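Group 3 allergen SMIPP-S YvT004A06 (Sarcoptes scabiei type hominis, PDB 3H7T) is an inactivated scabies mite paralogue of trypsin-like serine proteases, probably lacking the endopeptidase activity usual for its family. Local coordinates at residues N143-V147 against C171-D177; I1-S7 against D138-F144; V16-D21 against D50-Y55. Residues are numbered along the deposited sequence.

Contact 1: residues N143-V147 against C171-D177; sequences NFTVV and CAGGEYD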
loop_
_atom_site.group_PDB
_atom_site.type_symbol
_atom_site.label_atom_id
_atom_site.label_comp_id
_atom_site.label_asym_id
_atom_site.label_seq_id
_atom_site.Cartn_x
_atom_site.Cartn_y
_atom_site.Cartn_z
ATOM N N ASN A 143 0.859 -8.434 -11.423
ATOM C CA ASN A 143 0.351 -7.334 -12.211
ATOM C C ASN A 143 -1.170 -7.299 -12.123
ATOM O O ASN A 143 -1.851 -8.270 -12.474
ATOM C CB ASN A 143 0.858 -7.407 -13.657
ATOM C CG ASN A 143 2.220 -6.720 -13.831
ATOM O OD1 ASN A 143 3.242 -7.233 -13.390
ATOM N ND2 ASN A 143 2.221 -5.537 -14.441
ATOM N N PHE A 144 -1.685 -6.187 -11.604
ATOM C CA PHE A 144 -3.119 -5.947 -11.496
ATOM C C PHE A 144 -3.547 -5.077 -12.672
ATOM O O PHE A 144 -3.008 -3.967 -12.855
ATOM C CB PHE A 144 -3.431 -5.165 -10.213
ATOM C CG PHE A 144 -3.436 -5.990 -8.945
ATOM C CD1 PHE A 144 -4.593 -6.065 -8.170
ATOM C CD2 PHE A 144 -2.280 -6.634 -8.491
ATOM C CE1 PHE A 144 -4.623 -6.797 -6.982
ATOM C CE2 PHE A 144 -2.285 -7.366 -7.296
ATOM C CZ PHE A 144 -3.465 -7.459 -6.537
ATOM N N THR A 145 -4.529 -5.546 -13.439
ATOM C CA THR A 145 -5.094 -4.756 -14.538
ATOM C C THR A 145 -6.039 -3.688 -14.011
ATOM O O THR A 145 -6.982 -3.986 -13.274
ATOM C CB THR A 145 -5.838 -5.627 -15.572
ATOM O OG1 THR A 145 -5.026 -6.749 -15.910
ATOM C CG2 THR A 145 -6.130 -4.824 -16.844
ATOM N N VAL A 146 -5.772 -2.447 -14.399
ATOM C CA VAL A 146 -6.550 -1.298 -13.952
ATOM C C VAL A 146 -7.965 -1.321 -14.553
ATOM O O VAL A 146 -8.150 -1.490 -15.762
ATOM C CB VAL A 146 -5.796 0.048 -14.235
ATOM C CG1 VAL A 146 -6.691 1.257 -13.967
ATOM C CG2 VAL A 146 -4.507 0.134 -13.378
ATOM N N VAL A 147 -8.954 -1.174 -13.681
ATOM C CA VAL A 147 -10.358 -1.180 -14.066
ATOM C C VAL A 147 -10.858 0.265 -14.046
ATOM O O VAL A 147 -10.596 1.000 -13.093
ATOM C CB VAL A 147 -11.191 -2.039 -13.078
ATOM C CG1 VAL A 147 -12.687 -1.953 -13.382
ATOM C CG2 VAL A 147 -10.722 -3.512 -13.106
ATOM N N CYS A 171 -9.072 1.418 -9.218
ATOM C CA CYS A 171 -9.396 0.005 -9.036
ATOM C C CYS A 171 -8.515 -0.820 -9.945
ATOM O O CYS A 171 -8.210 -0.400 -11.066
ATOM C CB CYS A 171 -10.864 -0.264 -9.378
ATOM S SG CYS A 171 -12.060 0.573 -8.292
ATOM N N ALA A 172 -8.106 -1.990 -9.457
ATOM C CA ALA A 172 -7.302 -2.906 -10.242
ATOM C C ALA A 172 -7.493 -4.338 -9.771
ATOM O O ALA A 172 -7.840 -4.584 -8.608
ATOM C CB ALA A 172 -5.824 -2.504 -10.209
ATOM N N GLY A 173 -7.275 -5.269 -10.697
ATOM C CA GLY A 173 -7.478 -6.687 -10.452
ATOM C C GLY A 173 -8.948 -7.048 -10.529
ATOM O O GLY A 173 -9.730 -6.409 -11.247
ATOM N N GLY A 174 -9.333 -8.074 -9.781
ATOM C CA GLY A 174 -10.707 -8.534 -9.789
ATOM C C GLY A 174 -10.841 -9.766 -10.656
ATOM O O GLY A 174 -9.847 -10.449 -10.925
ATOM N N GLU A 175 -12.069 -10.021 -11.106
ATOM C CA GLU A 175 -12.419 -11.219 -11.872
ATOM C C GLU A 175 -11.624 -11.407 -13.171
ATOM O O GLU A 175 -11.295 -12.531 -13.529
ATOM C CB GLU A 175 -13.922 -11.244 -12.170
ATOM C CG GLU A 175 -14.405 -12.548 -12.819
ATOM C CD GLU A 175 -15.917 -12.701 -12.824
ATOM O OE1 GLU A 175 -16.637 -11.680 -12.877
ATOM O OE2 GLU A 175 -16.388 -13.856 -12.773
ATOM N N TYR A 176 -11.331 -10.309 -13.866
ATOM C CA TYR A 176 -10.581 -10.369 -15.124
ATOM C C TYR A 176 -9.229 -11.084 -14.959
ATOM O O TYR A 176 -8.909 -11.999 -15.722
ATOM C CB TYR A 176 -10.398 -8.959 -15.699
ATOM C CG TYR A 176 -9.661 -8.909 -17.023
ATOM C CD1 TYR A 176 -10.296 -9.273 -18.214
ATOM C CD2 TYR A 176 -8.334 -8.479 -17.088
ATOM C CE1 TYR A 176 -9.625 -9.224 -19.434
ATOM C CE2 TYR A 176 -7.652 -8.425 -18.310
ATOM C CZ TYR A 176 -8.306 -8.799 -19.476
ATOM O OH TYR A 176 -7.645 -8.750 -20.686
ATOM N N ASP A 177 -8.464 -10.680 -13.946
ATOM C CA ASP A 177 -7.149 -11.267 -13.656
ATOM C C ASP A 177 -7.229 -12.486 -12.735
ATOM O O ASP A 177 -6.306 -13.305 -12.708
ATOM C CB ASP A 177 -6.252 -10.254 -12.935
ATOM C CG ASP A 177 -6.008 -8.984 -13.724
ATOM O OD1 ASP A 177 -5.945 -9.039 -14.970
ATOM O OD2 ASP A 177 -5.845 -7.928 -13.071
HETATM O O HOH W 1 -8.869 -6.118 -14.179
HETATM O O HOH W 2 -9.790 3.003 -11.656
#
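Where a β-strand ends and the chain turns away, side-chain conformation can tie the turn back to the sheet; the second β-barrel of this trypsin-type fold gives an example. Strand 140-147 pairs antiparallel with strand 169-172: Gly173 N donates to Thr145 O (2.9 Å) and Val147 N to Cys171 O (2.8 Å). Val146 and Ala172 share one face, with Val146 CG2 4.3 Å from Ala172 CB. Val147 CB lies 4.1 Å from Cys171 CB, and the t rotamer of Val147 puts its CG2 3.6 Å from Gly173 O. Cys171, in the m rotamer, sends its sulfur to a disulfide with Cys152, tying the strand to helix 149-157, which Val147 also touches. Phe144 takes an m rotamer that sets its CD1 3.7 Å from Gly173 CA; a β-carbon at Gly173 would collide with this ring, and the positive phi there favours glycine as well. The ring also meets Phe214 edge-to-face. Past Gly174 the chain turns through 175-177 with helical backbone angles. This turn brings Asp177 back toward the strand. With Thr145 and Asp177 both in m rotamers, one carboxylate grips a single residue twice, through backbone and hydroxyl. Water 1 fills the gap inside the turn, donating to Thr145 O and Gly173 O. The double grip itself is tight: Thr145 N donates to Asp177 OD2 at 2.7 Å, and Thr145 OG1 to Asp177 OD1 at 2.6 Å.

Contact 2: residues I1-S7 against D138-F144; sequences IIGGKKS and DLMEANF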
loop_
_atom_site.group_PDB
_atom_site.type_symbol
_atom_site.label_atom_id
_atom_site.label_comp_id
_atom_site.label_asym_id
_atom_site.label_seq_id
_atom_site.Cartn_x
_atom_site.Cartn_y
_atom_site.Cartn_z
ATOM N N ILE A 1 -1.292 -11.418 -1.362
ATOM C CA ILE A 1 -1.748 -11.257 -2.776
ATOM C C ILE A 1 -2.294 -12.591 -3.277
ATOM O O ILE A 1 -1.599 -13.612 -3.248
ATOM C CB ILE A 1 -0.604 -10.723 -3.695
ATOM C CG1 ILE A 1 -0.302 -9.254 -3.358
ATOM C CG2 ILE A 1 -0.973 -10.844 -5.185
ATOM C CD1 ILE A 1 0.928 -8.672 -4.069
ATOM N N ILE A 2 -3.547 -12.581 -3.708
ATOM C CA ILE A 2 -4.166 -13.766 -4.294
ATOM C C ILE A 2 -3.964 -13.760 -5.813
ATOM O O ILE A 2 -4.318 -12.798 -6.483
ATOM C CB ILE A 2 -5.656 -13.846 -3.914
ATOM C CG1 ILE A 2 -5.791 -13.873 -2.385
ATOM C CG2 ILE A 2 -6.323 -15.091 -4.541
ATOM C CD1 ILE A 2 -6.867 -12.992 -1.831
ATOM N N GLY A 3 -3.370 -14.826 -6.348
ATOM C CA GLY A 3 -3.211 -14.959 -7.799
ATOM C C GLY A 3 -1.951 -14.301 -8.339
ATOM O O GLY A 3 -1.876 -13.949 -9.515
ATOM N N GLY A 4 -0.964 -14.122 -7.475
ATOM C CA GLY A 4 0.333 -13.615 -7.889
ATOM C C GLY A 4 1.343 -14.745 -7.849
ATOM O O GLY A 4 0.976 -15.910 -7.932
ATOM N N LYS A 5 2.616 -14.396 -7.719
ATOM C CA LYS A 5 3.682 -15.394 -7.660
ATOM C C LYS A 5 4.788 -14.932 -6.731
ATOM O O LYS A 5 4.865 -13.742 -6.397
ATOM C CB LYS A 5 4.224 -15.712 -9.057
ATOM C CG LYS A 5 4.683 -14.513 -9.867
ATOM C CD LYS A 5 5.467 -14.981 -11.094
ATOM C CE LYS A 5 5.420 -13.963 -12.227
ATOM N NZ LYS A 5 6.221 -12.749 -11.924
ATOM N N LYS A 6 5.630 -15.871 -6.305
ATOM C CA LYS A 6 6.735 -15.553 -5.407
ATOM C C LYS A 6 7.670 -14.558 -6.069
ATOM O O LYS A 6 8.030 -14.707 -7.235
ATOM C CB LYS A 6 7.509 -16.813 -4.982
ATOM C CG LYS A 6 8.550 -16.535 -3.894
ATOM C CD LYS A 6 9.707 -17.538 -3.884
ATOM C CE LYS A 6 9.353 -18.808 -3.147
ATOM N NZ LYS A 6 10.581 -19.553 -2.697
ATOM N N SER A 7 8.038 -13.528 -5.321
ATOM C CA SER A 7 8.927 -12.510 -5.829
ATOM C C SER A 7 10.256 -12.521 -5.072
ATOM O O SER A 7 10.589 -13.491 -4.386
ATOM C CB SER A 7 8.261 -11.135 -5.725
ATOM O OG SER A 7 8.963 -10.175 -6.497
ATOM N N ASP A 138 6.764 -15.201 2.346
ATOM C CA ASP A 138 7.558 -14.767 1.206
ATOM C C ASP A 138 6.879 -13.583 0.526
ATOM O O ASP A 138 5.642 -13.526 0.452
ATOM C CB ASP A 138 7.659 -15.899 0.178
ATOM C CG ASP A 138 8.345 -17.145 0.718
ATOM O OD1 ASP A 138 9.345 -17.032 1.451
ATOM O OD2 ASP A 138 7.898 -18.256 0.365
ATOM N N LEU A 139 7.686 -12.650 0.033
ATOM C CA LEU A 139 7.178 -11.537 -0.768
ATOM C C LEU A 139 6.574 -12.079 -2.069
ATOM O O LEU A 139 7.198 -12.894 -2.762
ATOM C CB LEU A 139 8.295 -10.519 -1.057
ATOM C CG LEU A 139 7.931 -9.329 -1.960
ATOM C CD1 LEU A 139 7.013 -8.371 -1.211
ATOM C CD2 LEU A 139 9.190 -8.606 -2.446
ATOM N N MET A 140 5.340 -11.665 -2.358
ATOM C CA MET A 140 4.640 -12.059 -3.583
ATOM C C MET A 140 4.478 -10.841 -4.484
ATOM O O MET A 140 4.455 -9.711 -3.995
ATOM C CB MET A 140 3.261 -12.625 -3.267
ATOM C CG MET A 140 3.254 -13.781 -2.233
ATOM S SD MET A 140 4.110 -15.252 -2.829
ATOM C CE MET A 140 2.880 -15.958 -3.917
ATOM N N GLU A 141 4.330 -11.076 -5.787
ATOM C CA GLU A 141 4.068 -9.987 -6.727
ATOM C C GLU A 141 2.971 -10.368 -7.712
ATOM O O GLU A 141 2.770 -11.546 -7.997
ATOM C CB GLU A 141 5.343 -9.605 -7.502
ATOM C CG GLU A 141 5.842 -10.725 -8.419
ATOM C CD GLU A 141 6.947 -10.300 -9.368
ATOM O OE1 GLU A 141 6.854 -10.647 -10.560
ATOM O OE2 GLU A 141 7.905 -9.628 -8.937
ATOM N N ALA A 142 2.270 -9.367 -8.231
ATOM C CA ALA A 142 1.363 -9.565 -9.356
ATOM C C ALA A 142 1.174 -8.276 -10.143
ATOM O O ALA A 142 1.312 -7.167 -9.605
ATOM C CB ALA A 142 0.014 -10.107 -8.890
ATOM N N ASN A 143 0.859 -8.434 -11.423
ATOM C CA ASN A 143 0.351 -7.334 -12.211
ATOM C C ASN A 143 -1.170 -7.299 -12.123
ATOM O O ASN A 143 -1.851 -8.270 -12.474
ATOM C CB ASN A 143 0.858 -7.407 -13.657
ATOM C CG ASN A 143 2.220 -6.720 -13.831
ATOM O OD1 ASN A 143 3.242 -7.233 -13.390
ATOM N ND2 ASN A 143 2.221 -5.537 -14.441
ATOM N N PHE A 144 -1.685 -6.187 -11.604
ATOM C CA PHE A 144 -3.119 -5.947 -11.496
ATOM C C PHE A 144 -3.547 -5.077 -12.672
ATOM O O PHE A 144 -3.008 -3.967 -12.855
ATOM C CB PHE A 144 -3.431 -5.165 -10.213
ATOM C CG PHE A 144 -3.436 -5.990 -8.945
ATOM C CD1 PHE A 144 -4.593 -6.065 -8.170
ATOM C CD2 PHE A 144 -2.280 -6.634 -8.491
ATOM C CE1 PHE A 144 -4.623 -6.797 -6.982
ATOM C CE2 PHE A 144 -2.285 -7.366 -7.296
ATOM C CZ PHE A 144 -3.465 -7.459 -6.537
HETATM O O HOH W 3 9.674 -14.038 -2.091
#
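Glu141, Ile1 and Met140 lose the most surface here, and each illustrates a different way for a chain terminus to be held. Glu141 works by charge. Its p rotamer lifts the carboxylate beside strand 5-6, where OE1 forms a salt bridge with Lys5 NZ at 2.6 Å, while OE2 lies 2.7 Å from Ser7 OG, a hydroxyl that is also hydrogen-bonded to Glu12. Its backbone completes a hydrogen-bonded antiparallel pair with Lys5: Lys5 N to Glu141 O is 2.9 Å and Glu141 N to Lys5 O 2.8 Å. The ladder continues with Ser7 N donating to Leu139 O at 2.8 Å.

Ile1 works by burial. Its CG2 sits 3.9 Å from Ala142 CB and 4.3 Å from Phe144 CE2, and its CD1 reaches to 3.7 Å from Met140 O. The amino group of Ile1 makes a hydrogen bond with Asp185, the N-terminal insertion seen in activated trypsin-like proteases; this is consistent with an activated-type conformation, which does not by itself imply catalysis. Between Ile1 and the short strand the chain doubles back through two glycines. Gly3 has backbone angles that call for glycine, and a β-carbon on Gly4 would strike Glu141 O.

Met140 works by wrapping. With all three chi angles in m, the side chain folds over the strand opposite, placing CE 3.6 Å from Lys6 N and SD 4.3 Å from Lys6 CB. At the far end Lys6 NZ stays 4.3 Å from Asp138 OD2, beyond salt-bridge range, and water 3 donates to both Ser7 O and Leu139 O.

Contact 3: residues V16-D21 against D50-Y55; sequences VGVLVD and DISIHY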
loop_
_atom_site.group_PDB
_atom_site.type_symbol
_atom_site.label_atom_id
_atom_site.label_comp_id
_atom_site.label_asym_id
_atom_site.label_seq_id
_atom_site.Cartn_x
_atom_site.Cartn_y
_atom_site.Cartn_z
ATOM N N VAL A 16 8.522 -2.413 1.829
ATOM C CA VAL A 16 8.815 -2.676 3.232
ATOM C C VAL A 16 7.628 -3.293 3.964
ATOM O O VAL A 16 6.478 -3.231 3.502
ATOM C CB VAL A 16 9.294 -1.403 3.995
ATOM C CG1 VAL A 16 10.544 -0.815 3.345
ATOM C CG2 VAL A 16 8.193 -0.363 4.098
ATOM N N GLY A 17 7.927 -3.900 5.112
ATOM C CA GLY A 17 6.913 -4.405 6.011
ATOM C C GLY A 17 6.645 -3.408 7.116
ATOM O O GLY A 17 7.563 -2.745 7.611
ATOM N N VAL A 18 5.379 -3.272 7.486
ATOM C CA VAL A 18 5.009 -2.377 8.579
ATOM C C VAL A 18 4.426 -3.212 9.708
ATOM O O VAL A 18 3.274 -3.648 9.657
ATOM C CB VAL A 18 4.042 -1.258 8.139
ATOM C CG1 VAL A 18 3.690 -0.343 9.323
ATOM C CG2 VAL A 18 4.653 -0.446 6.989
ATOM N N LEU A 19 5.259 -3.453 10.714
ATOM C CA LEU A 19 4.874 -4.264 11.859
ATOM C C LEU A 19 4.275 -3.363 12.926
ATOM O O LEU A 19 4.899 -2.392 13.369
ATOM C CB LEU A 19 6.086 -5.047 12.391
ATOM C CG LEU A 19 6.509 -6.261 11.546
ATOM C CD1 LEU A 19 7.292 -5.868 10.297
ATOM C CD2 LEU A 19 7.301 -7.270 12.378
ATOM N N VAL A 20 3.049 -3.676 13.312
ATOM C CA VAL A 20 2.313 -2.855 14.254
ATOM C C VAL A 20 1.966 -3.715 15.451
ATOM O O VAL A 20 1.350 -4.771 15.308
ATOM C CB VAL A 20 1.031 -2.266 13.620
ATOM C CG1 VAL A 20 0.353 -1.315 14.577
ATOM C CG2 VAL A 20 1.362 -1.542 12.307
ATOM N N ASP A 21 2.366 -3.247 16.631
ATOM C CA ASP A 21 2.224 -4.008 17.860
ATOM C C ASP A 21 0.775 -4.423 18.113
ATOM O O ASP A 21 -0.116 -3.574 18.196
ATOM C CB ASP A 21 2.785 -3.209 19.040
ATOM C CG ASP A 21 3.230 -4.093 20.181
ATOM O OD1 ASP A 21 2.631 -5.169 20.360
ATOM O OD2 ASP A 21 4.177 -3.710 20.905
ATOM N N ASP A 50 5.125 1.661 18.804
ATOM C CA ASP A 50 4.495 0.373 18.537
ATOM C C ASP A 50 4.619 -0.049 17.068
ATOM O O ASP A 50 4.061 -1.067 16.661
ATOM C CB ASP A 50 3.022 0.411 18.958
ATOM C CG ASP A 50 2.837 0.322 20.467
ATOM O OD1 ASP A 50 3.838 0.160 21.199
ATOM O OD2 ASP A 50 1.680 0.408 20.925
ATOM N N ILE A 51 5.357 0.731 16.280
ATOM C CA ILE A 51 5.477 0.477 14.843
ATOM C C ILE A 51 6.929 0.240 14.421
ATOM O O ILE A 51 7.828 0.992 14.800
ATOM C CB ILE A 51 4.841 1.624 14.011
ATOM C CG1 ILE A 51 3.337 1.731 14.312
ATOM C CG2 ILE A 51 5.075 1.415 12.506
ATOM C CD1 ILE A 51 2.702 3.044 13.849
ATOM N N SER A 52 7.135 -0.819 13.641
ATOM C CA SER A 52 8.443 -1.168 13.098
ATOM C C SER A 52 8.390 -1.212 11.571
ATOM O O SER A 52 7.385 -1.618 10.986
ATOM C CB SER A 52 8.900 -2.525 13.646
ATOM O OG SER A 52 10.242 -2.799 13.272
ATOM N N ILE A 53 9.476 -0.783 10.939
ATOM C CA ILE A 53 9.625 -0.857 9.491
ATOM C C ILE A 53 10.687 -1.906 9.171
ATOM O O ILE A 53 11.843 -1.772 9.590
ATOM C CB ILE A 53 10.008 0.520 8.873
ATOM C CG1 ILE A 53 8.867 1.526 9.043
ATOM C CG2 ILE A 53 10.352 0.388 7.392
ATOM C CD1 ILE A 53 8.981 2.363 10.317
ATOM N N HIS A 54 10.287 -2.937 8.428
ATOM C CA HIS A 54 11.172 -4.049 8.074
ATOM C C HIS A 54 11.531 -3.941 6.598
ATOM O O HIS A 54 10.651 -4.001 5.738
ATOM C CB HIS A 54 10.494 -5.396 8.396
ATOM C CG HIS A 54 11.303 -6.599 8.009
ATOM N ND1 HIS A 54 12.448 -6.973 8.675
ATOM C CD2 HIS A 54 11.113 -7.526 7.040
ATOM C CE1 HIS A 54 12.938 -8.070 8.125
ATOM N NE2 HIS A 54 12.147 -8.422 7.127
ATOM N N TYR A 55 12.824 -3.764 6.317
ATOM C CA TYR A 55 13.305 -3.516 4.957
ATOM C C TYR A 55 14.489 -4.396 4.535
ATOM O O TYR A 55 15.186 -4.965 5.381
ATOM C CB TYR A 55 13.641 -2.027 4.765
ATOM C CG TYR A 55 14.863 -1.483 5.492
ATOM C CD1 TYR A 55 16.129 -1.539 4.907
ATOM C CD2 TYR A 55 14.742 -0.864 6.737
ATOM C CE1 TYR A 55 17.246 -1.016 5.548
ATOM C CE2 TYR A 55 15.852 -0.341 7.393
ATOM C CZ TYR A 55 17.102 -0.413 6.788
ATOM O OH TYR A 55 18.210 0.110 7.423
#
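Five backbone hydrogen bonds join these antiparallel strands. Gly17 and His54 exchange a pair, Gly17 N to His54 O at 2.8 Å and His54 N to Gly17 O at 2.9 Å; Leu19 and Ser52 do the same, Leu19 N to Ser52 O at 2.8 Å and Ser52 N to Leu19 O at 2.7 Å. A last bond, Asp21 N to Asp50 O at 2.8 Å, carries the ladder past the end of the strand, although the two carboxylates are like charges, with Asp21 OD2 3.9 Å from Asp50 OD1. Between these rungs, CA-H...O contacts such as Ile51 CA to Leu19 O (3.3 Å) fill the non-hydrogen-bonded positions.

Packing differs by face. Val18, Val20, Ile51 and Ile53 share one, where Val18 CG1 meets Ile51 CG2 at 3.9 Å. Leu19, Ser52 and His54 occupy the other; Gly17 has no side chain opposite His54, and Leu19 CD1 rests 3.8 Å from His54 CB.

The pairing closes the first barrel of the trypsin fold, joining the first and last strands of its six-stranded order. The aliphatic face looks into the barrel, where Val18 and Ile53 touch Ile89 of strand 87-91, while strands 26-30 and 65-74 flank the pair.

How the contacts relate
These three pairings show how chemistry can vary with position in a fold. Contact 3, the most buried, lies in the first barrel and relies on a regular backbone ladder with an aliphatic inner face. Contacts 1 and 2, each only partly buried, belong to the other sheet and both use strand 140-147: contact 2 holds its beginning, contact 1 its end, and they share Phe144, with centres about 13 Å apart. Their ladders are shorter and helped by charged side chains, a lysine–glutamate salt bridge in contact 2 and an aspartate bound to a threonine in contact 1. Contacts 1 and 3 lie on opposite sides of the chain's centre, whereas contact 3 is nested within the long loop that contact 2 closes.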